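Local coordinates for extracellular solute-binding protein, family 1 (Bifidobacterium longum subsp. infantis, PDB 6FTH) that probably captures human milk oligosaccharides outside the cell and delivers them to an ABC transporter for uptake, at residues 320-324 against 325-329. Numbering follows the deposited sequence.
Sequences PGVSP and DKTVW
With chi1 of -55°, Thr327 sets OG1 beside its own backbone N, and from there the hydroxyl reaches back to Ser323 O; Ser323, at chi1 68°, swings its own OG between its backbone N and carbonyl carbon, where Lys326 N and the lysine's folded aliphatic chain lie against it. The two residues bracket a pair of overlapping type I beta turns, Ser323 to Lys326 and Pro324 to Thr327, in the surface loop between strands 311-313 and 336-337 of this extracellular solute-binding protein. Lys326 N closes the first turn on Ser323 O (3.0 Å), and Thr327 N closes the second on Pro324 O (3.2 Å). Thr327 OG1 donates to the same Ser323 O at 2.8 Å, so this oxygen is gripped from opposite faces of its carbonyl plane, Lys326 N on one and the hydroxyl on the other. Ser323 OG takes a further, weak bond from Lys326 N. Thr327 OG1 is also hydrogen-bonded to Ser318 OG, and the buried threonine ties the exposed turn to helix 436-439 through Gln438 and to the loop holding Val316. Replacing Thr327 with a valine would probably cost Ser323 O its donor on one face and leave the Ser318 hydroxyl without this partner. The Lys326 chain bends at its third and fourth torsions and wraps round the serine hydroxyl, CE 3.0 Å from Ser323 OG; the end of this exposed side chain is strained, and its exact placement is doubtful. On the Val322 side, methyl CG1 lies 3.6 Å from Thr327 OG1.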
ATOM      1  N   PRO A 320      11.693  -5.299  24.270  1.00 13.76           N
ATOM      2  CA  PRO A 320      12.123  -5.003  25.643  1.00 15.24           C
ATOM      3  C   PRO A 320      12.167  -3.501  25.911  1.00 14.08           C
ATOM      4  O   PRO A 320      12.675  -2.719  25.102  1.00 16.54           O
ATOM      5  CB  PRO A 320      13.527  -5.619  25.709  1.00 19.31           C
ATOM      6  CG  PRO A 320      13.606  -6.579  24.592  1.00 23.25           C
ATOM      7  CD  PRO A 320      12.659  -6.126  23.532  1.00 18.32           C
ATOM      8  N   GLY A 321      11.612  -3.095  27.046  1.00 14.49           N
ATOM      9  CA  GLY A 321      11.604  -1.713  27.450  1.00 15.51           C
ATOM     10  C   GLY A 321      10.383  -0.934  27.020  1.00 15.65           C
ATOM     11  O   GLY A 321      10.193   0.183  27.487  1.00 17.28           O
ATOM     12  N   VAL A 322       9.548  -1.500  26.153  1.00 13.10           N
ATOM     13  CA  VAL A 322       8.425  -0.800  25.546  1.00 13.81           C
ATOM     14  C   VAL A 322       7.136  -1.348  26.150  1.00 13.50           C
ATOM     15  O   VAL A 322       6.831  -2.539  26.006  1.00 13.89           O
ATOM     16  CB  VAL A 322       8.449  -0.963  24.015  1.00 13.01           C
ATOM     17  CG1 VAL A 322       7.331  -0.152  23.377  1.00 14.65           C
ATOM     18  CG2 VAL A 322       9.821  -0.546  23.462  1.00 15.49           C
ATOM     19  N   SER A 323       6.374  -0.479  26.806  1.00 12.83           N
ATOM     20  CA  SER A 323       5.152  -0.906  27.440  1.00 13.73           C
ATOM     21  C   SER A 323       4.091  -1.247  26.395  1.00 15.27           C
ATOM     22  O   SER A 323       4.153  -0.788  25.245  1.00 14.14           O
ATOM     23  CB  SER A 323       4.604   0.205  28.325  1.00 15.14           C
ATOM     24  OG  SER A 323       4.181   1.286  27.512  1.00 18.38           O
ATOM     25  N   PRO A 324       3.091  -2.047  26.768  1.00 14.84           N
ATOM     26  CA  PRO A 324       1.976  -2.279  25.834  1.00 13.83           C
ATOM     27  C   PRO A 324       1.390  -0.984  25.291  1.00 16.30           C
ATOM     28  O   PRO A 324       1.088  -0.891  24.088  1.00 14.65           O
ATOM     29  CB  PRO A 324       0.974  -3.078  26.663  1.00 16.03           C
ATOM     30  CG  PRO A 324       1.844  -3.814  27.669  1.00 14.95           C
ATOM     31  CD  PRO A 324       2.968  -2.865  27.992  1.00 14.64           C
ATOM     32  N   ASP A 325       1.237   0.034  26.142  1.00 14.91           N
ATOM     33  CA  ASP A 325       0.619   1.280  25.711  1.00 14.64           C
ATOM     34  C   ASP A 325       1.505   2.074  24.760  1.00 13.47           C
ATOM     35  O   ASP A 325       0.990   2.909  24.012  1.00 16.52           O
ATOM     36  CB  ASP A 325       0.277   2.136  26.932  1.00 16.87           C
ATOM     37  CG  ASP A 325      -1.010   1.700  27.625  1.00 27.79           C
ATOM     38  OD1 ASP A 325      -1.679   0.769  27.144  1.00 30.77           O
ATOM     39  OD2 ASP A 325      -1.356   2.307  28.664  1.00 35.91           O
ATOM     40  N   LYS A 326       2.813   1.837  24.763  1.00 13.74           N
ATOM     41  CA  LYS A 326       3.740   2.524  23.880  1.00 15.08           C
ATOM     42  C   LYS A 326       4.033   1.720  22.622  1.00 15.05           C
ATOM     43  O   LYS A 326       4.703   2.228  21.720  1.00 14.54           O
ATOM     44  CB  LYS A 326       5.061   2.868  24.606  1.00 17.76           C
ATOM     45  CG  LYS A 326       4.956   3.915  25.706  1.00 23.60           C
ATOM     46  CD  LYS A 326       6.325   4.135  26.432  1.00 28.68           C
ATOM     47  CE  LYS A 326       6.603   3.129  27.604  1.00 35.61           C
ATOM     48  NZ  LYS A 326       7.804   2.146  27.521  1.00 21.39           N
ATOM     49  N   THR A 327       3.547   0.481  22.547  1.00 11.57           N
ATOM     50  CA  THR A 327       3.718  -0.352  21.365  1.00 10.67           C
ATOM     51  C   THR A 327       2.662   0.048  20.346  1.00 10.84           C
ATOM     52  O   THR A 327       1.492   0.238  20.689  1.00 12.50           O
ATOM     53  CB  THR A 327       3.535  -1.818  21.763  1.00 11.96           C
ATOM     54  OG1 THR A 327       4.420  -2.161  22.841  1.00 13.29           O
ATOM     55  CG2 THR A 327       3.870  -2.749  20.596  1.00 13.08           C
ATOM     56  N   VAL A 328       3.072   0.178  19.092  1.00 10.63           N
ATOM     57  CA  VAL A 328       2.211   0.725  18.048  1.00 10.23           C
ATOM     58  C   VAL A 328       2.036  -0.325  16.963  1.00 10.28           C
ATOM     59  O   VAL A 328       2.550  -1.435  17.081  1.00 10.01           O
ATOM     60  CB  VAL A 328       2.755   2.054  17.489  1.00 11.48           C
ATOM     61  CG1 VAL A 328       2.776   3.093  18.623  1.00 12.41           C
ATOM     62  CG2 VAL A 328       4.169   1.888  16.846  1.00  9.36           C
ATOM     63  N   TRP A 329       1.288   0.014  15.913  1.00 10.41           N
ATOM     64  CA  TRP A 329       1.239  -0.791  14.706  1.00  9.98           C
ATOM     65  C   TRP A 329       1.218   0.174  13.522  1.00  8.80           C
ATOM     66  O   TRP A 329       0.959   1.368  13.677  1.00 10.49           O
ATOM     67  CB  TRP A 329       0.078  -1.813  14.703  1.00  9.63           C
ATOM     68  CG  TRP A 329       0.125  -2.695  13.507  1.00  8.35           C
ATOM     69  CD1 TRP A 329      -0.777  -2.739  12.474  1.00 10.31           C
ATOM     70  CD2 TRP A 329       1.156  -3.631  13.182  1.00 10.17           C
ATOM     71  NE1 TRP A 329      -0.366  -3.633  11.530  1.00 11.62           N
ATOM     72  CE2 TRP A 329       0.816  -4.203  11.939  1.00 10.05           C
ATOM     73  CE3 TRP A 329       2.345  -4.020  13.805  1.00 10.20           C
ATOM     74  CZ2 TRP A 329       1.617  -5.140  11.319  1.00  9.45           C
ATOM     75  CZ3 TRP A 329       3.142  -4.958  13.176  1.00 11.62           C
ATOM     76  CH2 TRP A 329       2.776  -5.499  11.958  1.00 10.83           C
TER